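Local coordinates for protein metallocarboxypeptidase (Trypanosoma cruzi, PDB 3DWC) that probably removes single amino acids, other than proline, from the C-terminus of peptides as a metal-dependent carboxypeptidase of the M32 family, at residues B[114-119]-B[126-131]; B[131-136]-B[378-383]; B[196-201]-B[337-342]. All coordinates share one frame; numbering follows the deposited sequence.

Contact 1: B[114-119]-B[126-131]; sequences QVWKTC and AGFLPT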
ATOM      1  N   GLN B 114     -11.088  21.772  -9.338  1.00 50.86           N
ATOM      2  CA  GLN B 114     -12.352  22.020  -8.618  1.00 50.75           C
ATOM      3  C   GLN B 114     -13.318  22.850  -9.456  1.00 50.08           C
ATOM      4  O   GLN B 114     -14.522  22.583  -9.474  1.00 49.73           O
ATOM      5  CB  GLN B 114     -12.112  22.773  -7.311  1.00 50.89           C
ATOM      6  CG  GLN B 114     -11.219  22.102  -6.300  1.00 51.31           C
ATOM      7  CD  GLN B 114     -10.556  23.130  -5.398  1.00 51.88           C
ATOM      8  OE1 GLN B 114     -10.983  23.351  -4.259  1.00 52.42           O
ATOM      9  NE2 GLN B 114      -9.526  23.797  -5.924  1.00 53.64           N
ATOM     10  N   VAL B 115     -12.774  23.854 -10.140  1.00 49.81           N
ATOM     11  CA  VAL B 115     -13.550  24.699 -11.051  1.00 49.89           C
ATOM     12  C   VAL B 115     -14.165  23.892 -12.203  1.00 49.71           C
ATOM     13  O   VAL B 115     -15.348  24.046 -12.489  1.00 49.29           O
ATOM     14  CB  VAL B 115     -12.702  25.857 -11.633  1.00 49.76           C
ATOM     15  CG1 VAL B 115     -13.608  26.887 -12.305  1.00 50.12           C
ATOM     16  CG2 VAL B 115     -11.881  26.522 -10.545  1.00 49.49           C
ATOM     17  N   TRP B 116     -13.362  23.036 -12.850  1.00 50.03           N
ATOM     18  CA  TRP B 116     -13.857  22.136 -13.915  1.00 50.11           C
ATOM     19  C   TRP B 116     -14.959  21.213 -13.418  1.00 50.02           C
ATOM     20  O   TRP B 116     -16.062  21.176 -13.962  1.00 49.83           O
ATOM     21  CB  TRP B 116     -12.704  21.271 -14.474  1.00 50.36           C
ATOM     22  CG  TRP B 116     -13.174  20.127 -15.356  1.00 50.57           C
ATOM     23  CD1 TRP B 116     -13.529  20.202 -16.669  1.00 50.99           C
ATOM     24  CD2 TRP B 116     -13.343  18.752 -14.977  1.00 50.07           C
ATOM     25  NE1 TRP B 116     -13.916  18.971 -17.129  1.00 50.45           N
ATOM     26  CE2 TRP B 116     -13.816  18.063 -16.110  1.00 50.19           C
ATOM     27  CE3 TRP B 116     -13.140  18.040 -13.792  1.00 50.84           C
ATOM     28  CZ2 TRP B 116     -14.076  16.698 -16.100  1.00 50.58           C
ATOM     29  CZ3 TRP B 116     -13.427  16.680 -13.774  1.00 51.16           C
ATOM     30  CH2 TRP B 116     -13.882  16.024 -14.926  1.00 50.75           C
ATOM     31  N   LYS B 117     -14.647  20.466 -12.372  1.00 50.41           N
ATOM     32  CA  LYS B 117     -15.544  19.446 -11.865  1.00 50.73           C
ATOM     33  C   LYS B 117     -16.980  19.979 -11.674  1.00 50.96           C
ATOM     34  O   LYS B 117     -17.946  19.346 -12.129  1.00 51.75           O
ATOM     35  CB  LYS B 117     -14.976  18.876 -10.560  1.00 50.74           C
ATOM     36  CG  LYS B 117     -15.594  17.559 -10.126  1.00 51.33           C
ATOM     37  CD  LYS B 117     -14.926  16.969  -8.857  1.00 51.97           C
ATOM     38  CE  LYS B 117     -15.155  17.802  -7.587  1.00 52.79           C
ATOM     39  NZ  LYS B 117     -16.572  17.829  -7.089  1.00 52.87           N
ATOM     40  N   THR B 118     -17.116  21.146 -11.038  1.00 50.68           N
ATOM     41  CA  THR B 118     -18.426  21.737 -10.756  1.00 50.45           C
ATOM     42  C   THR B 118     -19.090  22.305 -12.008  1.00 50.23           C
ATOM     43  O   THR B 118     -20.275  22.060 -12.241  1.00 50.63           O
ATOM     44  CB  THR B 118     -18.346  22.870  -9.671  1.00 50.58           C
ATOM     45  OG1 THR B 118     -17.525  22.453  -8.570  1.00 50.62           O
ATOM     46  CG2 THR B 118     -19.739  23.222  -9.148  1.00 50.29           C
ATOM     47  N   CYS B 119     -18.340  23.082 -12.790  1.00 50.03           N
ATOM     48  CA  CYS B 119     -18.847  23.651 -14.052  1.00 50.01           C
ATOM     49  C   CYS B 119     -19.356  22.558 -14.989  1.00 50.28           C
ATOM     50  O   CYS B 119     -20.435  22.678 -15.592  1.00 49.86           O
ATOM     51  CB  CYS B 119     -17.746  24.424 -14.775  1.00 50.01           C
ATOM     52  SG  CYS B 119     -17.334  26.020 -14.078  1.00 49.12           S
ATOM     53  N   ALA B 126     -18.870  29.089 -19.461  1.00 51.73           N
ATOM     54  CA  ALA B 126     -18.594  30.495 -19.087  1.00 52.00           C
ATOM     55  C   ALA B 126     -17.920  30.694 -17.714  1.00 51.73           C
ATOM     56  O   ALA B 126     -17.053  31.564 -17.571  1.00 51.26           O
ATOM     57  CB  ALA B 126     -19.858  31.263 -19.144  1.00 51.13           C
ATOM     58  N   GLY B 127     -18.321  29.891 -16.726  1.00 51.71           N
ATOM     59  CA  GLY B 127     -17.620  29.827 -15.440  1.00 52.07           C
ATOM     60  C   GLY B 127     -16.261  29.134 -15.508  1.00 52.42           C
ATOM     61  O   GLY B 127     -15.375  29.404 -14.682  1.00 52.73           O
ATOM     62  N   PHE B 128     -16.084  28.239 -16.477  1.00 52.53           N
ATOM     63  CA  PHE B 128     -14.800  27.568 -16.659  1.00 52.52           C
ATOM     64  C   PHE B 128     -13.834  28.453 -17.428  1.00 52.29           C
ATOM     65  O   PHE B 128     -12.646  28.467 -17.137  1.00 51.98           O
ATOM     66  CB  PHE B 128     -14.978  26.236 -17.385  1.00 53.23           C
ATOM     67  CG  PHE B 128     -13.722  25.388 -17.417  1.00 53.46           C
ATOM     68  CD1 PHE B 128     -13.090  25.001 -16.232  1.00 54.18           C
ATOM     69  CD2 PHE B 128     -13.176  24.976 -18.624  1.00 54.24           C
ATOM     70  CE1 PHE B 128     -11.929  24.220 -16.254  1.00 54.50           C
ATOM     71  CE2 PHE B 128     -12.011  24.187 -18.653  1.00 55.22           C
ATOM     72  CZ  PHE B 128     -11.387  23.818 -17.463  1.00 54.41           C
ATOM     73  N   LEU B 129     -14.370  29.228 -18.370  1.00 52.47           N
ATOM     74  CA  LEU B 129     -13.579  29.927 -19.396  1.00 52.50           C
ATOM     75  C   LEU B 129     -12.388  30.744 -18.906  1.00 52.89           C
ATOM     76  O   LEU B 129     -11.360  30.763 -19.579  1.00 53.04           O
ATOM     77  CB  LEU B 129     -14.484  30.818 -20.257  1.00 52.34           C
ATOM     78  CG  LEU B 129     -13.834  31.634 -21.382  1.00 52.07           C
ATOM     79  CD1 LEU B 129     -13.039  30.742 -22.346  1.00 50.63           C
ATOM     80  CD2 LEU B 129     -14.896  32.428 -22.125  1.00 51.43           C
ATOM     81  N   PRO B 130     -12.526  31.455 -17.765  1.00 53.17           N
ATOM     82  CA  PRO B 130     -11.362  32.207 -17.281  1.00 53.30           C
ATOM     83  C   PRO B 130     -10.192  31.290 -16.930  1.00 53.50           C
ATOM     84  O   PRO B 130      -9.062  31.553 -17.357  1.00 53.60           O
ATOM     85  CB  PRO B 130     -11.899  32.945 -16.039  1.00 53.39           C
ATOM     86  CG  PRO B 130     -13.392  32.952 -16.204  1.00 53.32           C
ATOM     87  CD  PRO B 130     -13.701  31.652 -16.895  1.00 53.16           C
ATOM     88  N   THR B 131     -10.475  30.225 -16.176  1.00 53.59           N
ATOM     89  CA  THR B 131      -9.495  29.157 -15.928  1.00 53.59           C
ATOM     90  C   THR B 131      -8.942  28.606 -17.245  1.00 53.34           C
ATOM     91  O   THR B 131      -7.736  28.577 -17.443  1.00 53.27           O
ATOM     92  CB  THR B 131     -10.102  27.947 -15.169  1.00 53.92           C
ATOM     93  OG1 THR B 131     -10.626  28.361 -13.903  1.00 54.07           O
ATOM     94  CG2 THR B 131      -9.037  26.873 -14.948  1.00 53.19           C
TER
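Val-115 makes the first touch, on the turn of helix 99-122 that faces helix 125-147. Its CG1, anti to the backbone N (chi1 -167°), meets Thr-131 tip to tip, with Val-115 CG1 3.7 Å from Thr-131 OG1. That hydroxyl also has a weak hydrogen bond with Lys-111 one turn back. Trp-116 follows, its CG likewise anti to the backbone N, so that the indole swings along the helix flank and presents its edge to the face of Phe-128. The pair is T-shaped: the five-membered ring and the phenyl ring have centroids 5.6 Å apart and planes at 68°. Closer in, Trp-116 CB rests 3.5 Å from Phe-128 CE1, and NE1 of the indole is held by a hydrogen bond to the carbonyl of Leu-407, which should help to fix the ring's rotation. One turn on, Cys-119 points at the opposite backbone, its SG 3.5 Å from Phe-128 N and 3.6 Å from Gly-127 C. Gly-127 has no side chain, so the sulfur lies directly against its main chain. No hydrogen bond crosses between the two segments; the join is mostly apolar and largely buried. The axes of the two segments approach to 9.2 Å, their directions at 161°; separated by a brief turn, the pair is an antiparallel helical hairpin within the mainly helical M32 carboxypeptidase fold.

Contact 2: B[131-136]-B[378-383]; sequences TLKELI and EAEEVP
Leu-132 and Lys-133, neighbours on helix 125-147, both turn to the methyl of Ala-379. Leu-132 sends its CG anti to the backbone N (chi1 -161°), which directs the side chain toward Ala-379 and Val-382, whose CG2 lies 4.3 Å from Leu-132 CD1. Lys-133 starts the other way, CG anti to the carbonyl carbon, and its methylene CG packs 3.8 Å from Ala-379 CB. From there the lysine chain bends twice and crosses the Glu-380 side chain obliquely. Glu-380, itself folded at chi2 (77°), lays its carboxylate beside the lysine methylenes, with Glu-380 OE1 3.3 Å from Lys-133 CE. The charged ends do not pair: Lys-133 NZ stays 4.5 Å from Glu-380 OE1, so any attraction is probably loose, at the solvent-exposed side. Behind Ala-379, the Glu-378 backbone N donates to Glu-381 OE1 (3.1 Å), tying down the turn that leads into helix 382-394. Around this apolar centre, Leu-132 also touches Trp-412 of a loop, and Leu-372 of helix 358-374 packs on Val-382 and Ile-136. The turn leading into helix 382-394, with Val-382 at its start, is thus set against helix 125-147, which has helix 99-122 along another flank.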
ATOM      1  N   THR B 131     -10.475  30.225 -16.176  1.00 53.59           N
ATOM      2  CA  THR B 131      -9.495  29.157 -15.928  1.00 53.59           C
ATOM      3  C   THR B 131      -8.942  28.606 -17.245  1.00 53.34           C
ATOM      4  O   THR B 131      -7.736  28.577 -17.443  1.00 53.27           O
ATOM      5  CB  THR B 131     -10.102  27.947 -15.169  1.00 53.92           C
ATOM      6  OG1 THR B 131     -10.626  28.361 -13.903  1.00 54.07           O
ATOM      7  CG2 THR B 131      -9.037  26.873 -14.948  1.00 53.19           C
ATOM      8  N   LEU B 132      -9.841  28.191 -18.139  1.00 53.22           N
ATOM      9  CA  LEU B 132      -9.446  27.545 -19.396  1.00 53.32           C
ATOM     10  C   LEU B 132      -8.469  28.431 -20.184  1.00 53.12           C
ATOM     11  O   LEU B 132      -7.445  27.942 -20.662  1.00 53.13           O
ATOM     12  CB  LEU B 132     -10.696  27.156 -20.223  1.00 53.30           C
ATOM     13  CG  LEU B 132     -10.680  26.100 -21.366  1.00 53.34           C
ATOM     14  CD1 LEU B 132     -10.891  26.745 -22.716  1.00 52.14           C
ATOM     15  CD2 LEU B 132      -9.442  25.138 -21.407  1.00 52.71           C
ATOM     16  N   LYS B 133      -8.759  29.730 -20.274  1.00 53.01           N
ATOM     17  CA  LYS B 133      -7.839  30.698 -20.889  1.00 52.98           C
ATOM     18  C   LYS B 133      -6.448  30.663 -20.264  1.00 52.60           C
ATOM     19  O   LYS B 133      -5.460  30.824 -20.974  1.00 52.25           O
ATOM     20  CB  LYS B 133      -8.389  32.132 -20.790  1.00 53.35           C
ATOM     21  CG  LYS B 133      -9.515  32.455 -21.783  1.00 53.64           C
ATOM     22  CD  LYS B 133     -10.303  33.723 -21.404  1.00 53.74           C
ATOM     23  CE  LYS B 133      -9.765  34.995 -22.070  1.00 54.53           C
ATOM     24  NZ  LYS B 133      -8.468  35.478 -21.499  1.00 55.42           N
ATOM     25  N   GLU B 134      -6.373  30.470 -18.946  1.00 52.33           N
ATOM     26  CA  GLU B 134      -5.076  30.448 -18.225  1.00 52.45           C
ATOM     27  C   GLU B 134      -4.306  29.137 -18.451  1.00 51.76           C
ATOM     28  O   GLU B 134      -3.076  29.137 -18.577  1.00 51.60           O
ATOM     29  CB  GLU B 134      -5.269  30.646 -16.717  1.00 52.26           C
ATOM     30  CG  GLU B 134      -5.699  32.038 -16.296  1.00 53.22           C
ATOM     31  CD  GLU B 134      -5.688  32.187 -14.777  1.00 53.58           C
ATOM     32  OE1 GLU B 134      -6.786  32.323 -14.173  1.00 56.21           O
ATOM     33  OE2 GLU B 134      -4.581  32.134 -14.191  1.00 53.76           O
ATOM     34  N   LEU B 135      -5.038  28.029 -18.459  1.00 51.43           N
ATOM     35  CA  LEU B 135      -4.482  26.710 -18.833  1.00 51.38           C
ATOM     36  C   LEU B 135      -3.826  26.779 -20.199  1.00 50.95           C
ATOM     37  O   LEU B 135      -2.642  26.508 -20.338  1.00 50.41           O
ATOM     38  CB  LEU B 135      -5.577  25.650 -18.819  1.00 51.01           C
ATOM     39  CG  LEU B 135      -6.076  25.329 -17.408  1.00 50.61           C
ATOM     40  CD1 LEU B 135      -7.328  24.490 -17.459  1.00 50.54           C
ATOM     41  CD2 LEU B 135      -4.970  24.634 -16.588  1.00 52.28           C
ATOM     42  N   ILE B 136      -4.591  27.217 -21.190  1.00 51.53           N
ATOM     43  CA  ILE B 136      -4.093  27.300 -22.551  1.00 51.90           C
ATOM     44  C   ILE B 136      -2.853  28.198 -22.644  1.00 52.17           C
ATOM     45  O   ILE B 136      -1.969  27.939 -23.458  1.00 52.81           O
ATOM     46  CB  ILE B 136      -5.197  27.783 -23.553  1.00 52.14           C
ATOM     47  CG1 ILE B 136      -6.366  26.798 -23.592  1.00 53.40           C
ATOM     48  CG2 ILE B 136      -4.638  27.946 -24.977  1.00 51.56           C
ATOM     49  CD1 ILE B 136      -5.996  25.407 -24.095  1.00 54.26           C
ATOM     50  N   GLU B 378      -9.078  30.350 -29.946  1.00 46.68           N
ATOM     51  CA  GLU B 378      -8.913  30.731 -28.554  1.00 47.27           C
ATOM     52  C   GLU B 378      -9.913  29.975 -27.696  1.00 47.16           C
ATOM     53  O   GLU B 378     -10.982  29.608 -28.171  1.00 47.43           O
ATOM     54  CB  GLU B 378      -9.143  32.235 -28.403  1.00 47.93           C
ATOM     55  CG  GLU B 378      -8.144  33.111 -29.174  1.00 49.88           C
ATOM     56  CD  GLU B 378      -6.741  33.052 -28.588  1.00 52.37           C
ATOM     57  OE1 GLU B 378      -6.620  32.773 -27.372  1.00 53.18           O
ATOM     58  OE2 GLU B 378      -5.766  33.289 -29.344  1.00 54.54           O
ATOM     59  N   ALA B 379      -9.562  29.756 -26.432  1.00 46.75           N
ATOM     60  CA  ALA B 379     -10.455  29.118 -25.469  1.00 46.74           C
ATOM     61  C   ALA B 379     -11.931  29.453 -25.752  1.00 46.70           C
ATOM     62  O   ALA B 379     -12.782  28.557 -25.814  1.00 47.01           O
ATOM     63  CB  ALA B 379     -10.072  29.517 -24.061  1.00 46.28           C
ATOM     64  N   GLU B 380     -12.197  30.742 -25.950  1.00 46.42           N
ATOM     65  CA  GLU B 380     -13.521  31.288 -26.297  1.00 46.26           C
ATOM     66  C   GLU B 380     -14.322  30.433 -27.277  1.00 45.82           C
ATOM     67  O   GLU B 380     -15.540  30.289 -27.140  1.00 45.51           O
ATOM     68  CB  GLU B 380     -13.353  32.684 -26.956  1.00 46.68           C
ATOM     69  CG  GLU B 380     -13.221  33.882 -26.027  1.00 47.39           C
ATOM     70  CD  GLU B 380     -11.832  34.035 -25.364  1.00 48.84           C
ATOM     71  OE1 GLU B 380     -11.616  35.109 -24.746  1.00 47.31           O
ATOM     72  OE2 GLU B 380     -10.978  33.103 -25.441  1.00 46.13           O
ATOM     73  N   GLU B 381     -13.621  29.896 -28.274  1.00 45.57           N
ATOM     74  CA  GLU B 381     -14.225  29.284 -29.446  1.00 45.01           C
ATOM     75  C   GLU B 381     -14.374  27.767 -29.346  1.00 44.95           C
ATOM     76  O   GLU B 381     -14.935  27.144 -30.252  1.00 44.83           O
ATOM     77  CB  GLU B 381     -13.366  29.628 -30.662  1.00 45.13           C
ATOM     78  CG  GLU B 381     -13.129  31.147 -30.819  1.00 44.81           C
ATOM     79  CD  GLU B 381     -12.233  31.506 -31.996  1.00 44.96           C
ATOM     80  OE1 GLU B 381     -11.047  31.818 -31.765  1.00 45.59           O
ATOM     81  OE2 GLU B 381     -12.704  31.484 -33.154  1.00 46.02           O
ATOM     82  N   VAL B 382     -13.870  27.180 -28.259  1.00 44.44           N
ATOM     83  CA  VAL B 382     -13.830  25.721 -28.116  1.00 44.01           C
ATOM     84  C   VAL B 382     -15.203  25.070 -28.307  1.00 43.73           C
ATOM     85  O   VAL B 382     -15.323  24.141 -29.110  1.00 44.12           O
ATOM     86  CB  VAL B 382     -13.171  25.269 -26.786  1.00 44.07           C
ATOM     87  CG1 VAL B 382     -13.381  23.736 -26.544  1.00 43.24           C
ATOM     88  CG2 VAL B 382     -11.689  25.626 -26.790  1.00 43.59           C
ATOM     89  N   PRO B 383     -16.232  25.549 -27.590  1.00 43.40           N
ATOM     90  CA  PRO B 383     -17.588  24.986 -27.740  1.00 43.02           C
ATOM     91  C   PRO B 383     -18.122  24.981 -29.159  1.00 42.50           C
ATOM     92  O   PRO B 383     -18.693  23.978 -29.607  1.00 42.25           O
ATOM     93  CB  PRO B 383     -18.443  25.907 -26.866  1.00 42.70           C
ATOM     94  CG  PRO B 383     -17.485  26.388 -25.824  1.00 42.93           C
ATOM     95  CD  PRO B 383     -16.219  26.623 -26.574  1.00 43.39           C
TER

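Contact 3: B[196-201]-B[337-342]; sequences LGETVL and MKRVIQ. With SO4 (sulfate ion), chain U.
Arg-339 supplies the firm half of this contact, reaching from helix 334-341 to the loop after helix 168-196. Its chain bends at chi2 and chi3 to bring the guanidinium edge-on to the carbonyl of Thr-199, which it grips side-on with two nitrogens. Arg-339 NH2 lies 3.0 Å from Thr-199 O and points to a lone pair; the companion bond from Arg-339 NE to Thr-199 O is longer, 3.3 Å, and the oxygen lies within 8° of the guanidinium plane for both. This double grip holds the flat group against the loop. Over one of its faces lies the carboxylate of Glu-198, nearly parallel, the planes 17° apart. Glu-198 OE1 sits 3.5 Å from Arg-339 NE but well above the plane, so the salt bridge works through charge, with no N-H aimed at the oxygen. Alongside, Val-200 CG1 packs 3.8 Å from Val-340 CG2.

The outer, solvent-facing side is filled by a sulfate, probably from the crystallisation liquor. The second N-H of Arg-339 NH2 is turned to sulfate O4 at 3.0 Å, while the Thr-199 backbone N binds sulfate O3 at 2.6 Å; the loose element here is Thr-199 OG1, which adds only a weak bond to the same oxygen. The anion thus bridges helix and loop at the surface, and its negative charge would be expected to favour the charged guanidinium. A glycerol also lies close to Arg-339. Farther along, Leu-201 O bonds to Asn-336 ND2, a second tie between the loop and helix 334-341. That helix is backed on its inner side by helices 312-326 and 259-276, so the loop 196-201 lies on the outside of this helical layer.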
ATOM      1  N   LEU B 196     -29.880  -3.933 -42.556  1.00 48.30           N
ATOM      2  CA  LEU B 196     -29.912  -5.348 -42.142  1.00 48.06           C
ATOM      3  C   LEU B 196     -30.961  -5.671 -41.066  1.00 47.72           C
ATOM      4  O   LEU B 196     -31.664  -6.683 -41.156  1.00 47.62           O
ATOM      5  CB  LEU B 196     -28.558  -5.801 -41.619  1.00 48.88           C
ATOM      6  CG  LEU B 196     -27.844  -6.866 -42.430  1.00 50.90           C
ATOM      7  CD1 LEU B 196     -26.566  -7.293 -41.687  1.00 53.63           C
ATOM      8  CD2 LEU B 196     -28.772  -8.076 -42.690  1.00 52.93           C
ATOM      9  N   GLY B 197     -31.060  -4.827 -40.046  1.00 46.64           N
ATOM     10  CA  GLY B 197     -32.003  -5.079 -38.948  1.00 46.55           C
ATOM     11  C   GLY B 197     -31.775  -6.386 -38.168  1.00 45.93           C
ATOM     12  O   GLY B 197     -32.738  -7.045 -37.745  1.00 45.70           O
ATOM     13  N   GLU B 198     -30.517  -6.772 -37.981  1.00 44.66           N
ATOM     14  CA  GLU B 198     -30.207  -7.991 -37.231  1.00 44.43           C
ATOM     15  C   GLU B 198     -30.727  -7.941 -35.786  1.00 42.71           C
ATOM     16  O   GLU B 198     -30.607  -6.907 -35.092  1.00 41.91           O
ATOM     17  CB  GLU B 198     -28.697  -8.240 -37.185  1.00 44.61           C
ATOM     18  CG  GLU B 198     -28.088  -8.715 -38.505  1.00 47.18           C
ATOM     19  CD  GLU B 198     -26.634  -9.128 -38.345  1.00 46.85           C
ATOM     20  OE1 GLU B 198     -25.960  -8.609 -37.421  1.00 50.22           O
ATOM     21  OE2 GLU B 198     -26.161  -9.974 -39.152  1.00 52.90           O
ATOM     22  N   THR B 199     -31.259  -9.076 -35.332  1.00 41.32           N
ATOM     23  CA  THR B 199     -31.693  -9.222 -33.945  1.00 41.11           C
ATOM     24  C   THR B 199     -30.487  -9.258 -33.017  1.00 40.11           C
ATOM     25  O   THR B 199     -29.507  -9.950 -33.297  1.00 40.23           O
ATOM     26  CB  THR B 199     -32.502 -10.505 -33.701  1.00 41.51           C
ATOM     27  OG1 THR B 199     -33.654 -10.526 -34.564  1.00 41.26           O
ATOM     28  CG2 THR B 199     -32.948 -10.576 -32.203  1.00 40.94           C
ATOM     29  N   VAL B 200     -30.564  -8.476 -31.950  1.00 38.98           N
ATOM     30  CA  VAL B 200     -29.555  -8.446 -30.921  1.00 38.91           C
ATOM     31  C   VAL B 200     -30.276  -8.642 -29.568  1.00 38.77           C
ATOM     32  O   VAL B 200     -31.081  -7.816 -29.166  1.00 38.56           O
ATOM     33  CB  VAL B 200     -28.754  -7.125 -30.923  1.00 39.50           C
ATOM     34  CG1 VAL B 200     -27.684  -7.152 -29.831  1.00 39.15           C
ATOM     35  CG2 VAL B 200     -28.096  -6.865 -32.294  1.00 36.26           C
ATOM     36  N   LEU B 201     -29.978  -9.754 -28.895  1.00 37.61           N
ATOM     37  CA  LEU B 201     -30.505 -10.036 -27.566  1.00 36.33           C
ATOM     38  C   LEU B 201     -29.516  -9.481 -26.537  1.00 36.39           C
ATOM     39  O   LEU B 201     -28.325  -9.868 -26.512  1.00 35.15           O
ATOM     40  CB  LEU B 201     -30.690 -11.525 -27.384  1.00 35.42           C
ATOM     41  CG  LEU B 201     -31.426 -12.279 -28.497  1.00 36.43           C
ATOM     42  CD1 LEU B 201     -31.403 -13.774 -28.236  1.00 39.18           C
ATOM     43  CD2 LEU B 201     -32.872 -11.800 -28.644  1.00 36.58           C
ATOM     44  N   MET B 337     -23.356 -12.622 -28.994  1.00 29.34           N
ATOM     45  CA  MET B 337     -22.411 -11.820 -28.246  1.00 29.96           C
ATOM     46  C   MET B 337     -21.516 -10.980 -29.132  1.00 29.88           C
ATOM     47  O   MET B 337     -21.096  -9.900 -28.752  1.00 29.71           O
ATOM     48  CB  MET B 337     -21.591 -12.656 -27.275  1.00 30.05           C
ATOM     49  CG  MET B 337     -22.422 -13.195 -26.113  1.00 29.33           C
ATOM     50  SD  MET B 337     -23.235 -11.932 -25.130  1.00 29.30           S
ATOM     51  CE  MET B 337     -21.826 -10.895 -24.817  1.00 27.46           C
ATOM     52  N   LYS B 338     -21.163 -11.488 -30.296  1.00 31.84           N
ATOM     53  CA  LYS B 338     -20.462 -10.652 -31.267  1.00 31.89           C
ATOM     54  C   LYS B 338     -21.264  -9.394 -31.621  1.00 31.92           C
ATOM     55  O   LYS B 338     -20.719  -8.303 -31.769  1.00 31.24           O
ATOM     56  CB  LYS B 338     -20.136 -11.453 -32.526  1.00 32.16           C
ATOM     57  CG  LYS B 338     -19.386 -10.647 -33.565  1.00 33.07           C
ATOM     58  CD  LYS B 338     -19.002 -11.540 -34.745  1.00 34.27           C
ATOM     59  CE  LYS B 338     -18.757 -10.751 -35.995  1.00 37.48           C
ATOM     60  NZ  LYS B 338     -18.452 -11.716 -37.148  1.00 40.33           N
ATOM     61  N   ARG B 339     -22.571  -9.545 -31.748  1.00 33.13           N
ATOM     62  CA  ARG B 339     -23.432  -8.422 -32.128  1.00 33.79           C
ATOM     63  C   ARG B 339     -23.510  -7.392 -31.035  1.00 34.05           C
ATOM     64  O   ARG B 339     -23.493  -6.205 -31.314  1.00 34.72           O
ATOM     65  CB  ARG B 339     -24.817  -8.909 -32.531  1.00 34.32           C
ATOM     66  CG  ARG B 339     -24.904  -9.114 -33.999  1.00 38.04           C
ATOM     67  CD  ARG B 339     -25.268 -10.478 -34.473  1.00 42.09           C
ATOM     68  NE  ARG B 339     -26.666 -10.651 -34.716  1.00 42.94           N
ATOM     69  CZ  ARG B 339     -27.230 -11.471 -35.605  1.00 44.59           C
ATOM     70  NH1 ARG B 339     -26.543 -12.225 -36.457  1.00 46.27           N
ATOM     71  NH2 ARG B 339     -28.543 -11.513 -35.652  1.00 44.91           N
ATOM     72  N   VAL B 340     -23.558  -7.863 -29.789  1.00 34.11           N
ATOM     73  CA  VAL B 340     -23.517  -7.004 -28.607  1.00 33.50           C
ATOM     74  C   VAL B 340     -22.148  -6.264 -28.504  1.00 34.13           C
ATOM     75  O   VAL B 340     -22.093  -5.051 -28.421  1.00 34.23           O
ATOM     76  CB  VAL B 340     -23.780  -7.850 -27.317  1.00 32.48           C
ATOM     77  CG1 VAL B 340     -23.516  -7.017 -26.027  1.00 30.77           C
ATOM     78  CG2 VAL B 340     -25.193  -8.459 -27.343  1.00 29.84           C
ATOM     79  N   ILE B 341     -21.056  -7.001 -28.526  1.00 34.93           N
ATOM     80  CA  ILE B 341     -19.714  -6.439 -28.321  1.00 35.78           C
ATOM     81  C   ILE B 341     -19.237  -5.533 -29.500  1.00 36.51           C
ATOM     82  O   ILE B 341     -18.415  -4.620 -29.270  1.00 37.80           O
ATOM     83  CB  ILE B 341     -18.674  -7.601 -28.007  1.00 36.60           C
ATOM     84  CG1 ILE B 341     -18.995  -8.376 -26.710  1.00 38.34           C
ATOM     85  CG2 ILE B 341     -17.233  -7.153 -27.896  1.00 36.55           C
ATOM     86  CD1 ILE B 341     -19.005  -7.602 -25.527  1.00 44.25           C
ATOM     87  N   GLN B 342     -19.719  -5.770 -30.731  1.00 36.09           N
ATOM     88  CA  GLN B 342     -19.290  -4.986 -31.925  1.00 36.63           C
ATOM     89  C   GLN B 342     -20.336  -3.969 -32.350  1.00 38.40           C
ATOM     90  O   GLN B 342     -20.278  -3.424 -33.438  1.00 39.83           O
ATOM     91  CB  GLN B 342     -18.982  -5.882 -33.120  1.00 36.13           C
ATOM     92  CG  GLN B 342     -17.710  -6.722 -32.927  1.00 33.14           C
ATOM     93  CD  GLN B 342     -17.358  -7.561 -34.129  1.00 34.96           C
ATOM     94  OE1 GLN B 342     -17.950  -7.432 -35.201  1.00 32.02           O
ATOM     95  NE2 GLN B 342     -16.348  -8.408 -33.971  1.00 29.43           N
TER
HETATM   96  S   SO4 U 611     -31.356 -12.220 -37.626  1.00 71.32           S
HETATM   97  O1  SO4 U 611     -31.693 -13.639 -37.440  1.00 70.95           O
HETATM   98  O2  SO4 U 611     -32.279 -11.600 -38.581  1.00 71.51           O
HETATM   99  O3  SO4 U 611     -31.471 -11.509 -36.358  1.00 70.48           O
HETATM  100  O4  SO4 U 611     -29.996 -12.118 -38.153  1.00 71.41           O

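Contacts 1 and 2 are neighbours, their centres 11 Å apart, and follow one another along the chain. Both use helix 125-147 and share Thr-131; Leu-129, in the second segment of contact 1, packs against Ala-379 of contact 2, and Phe-128 touches Leu-135. Together they cover two different flanks of that helix, one with helix 99-122, the other with the turn leading into helix 382-394. Contact 3 stands apart, its centre about 40 Å from that of contact 1 and 41 Å from that of contact 2, nested within the long span of chain that contact 2 closes. Contact 1 joins consecutive helices, while contacts 2 and 3 bring together parts far apart in sequence; all lie away from the cobalt site.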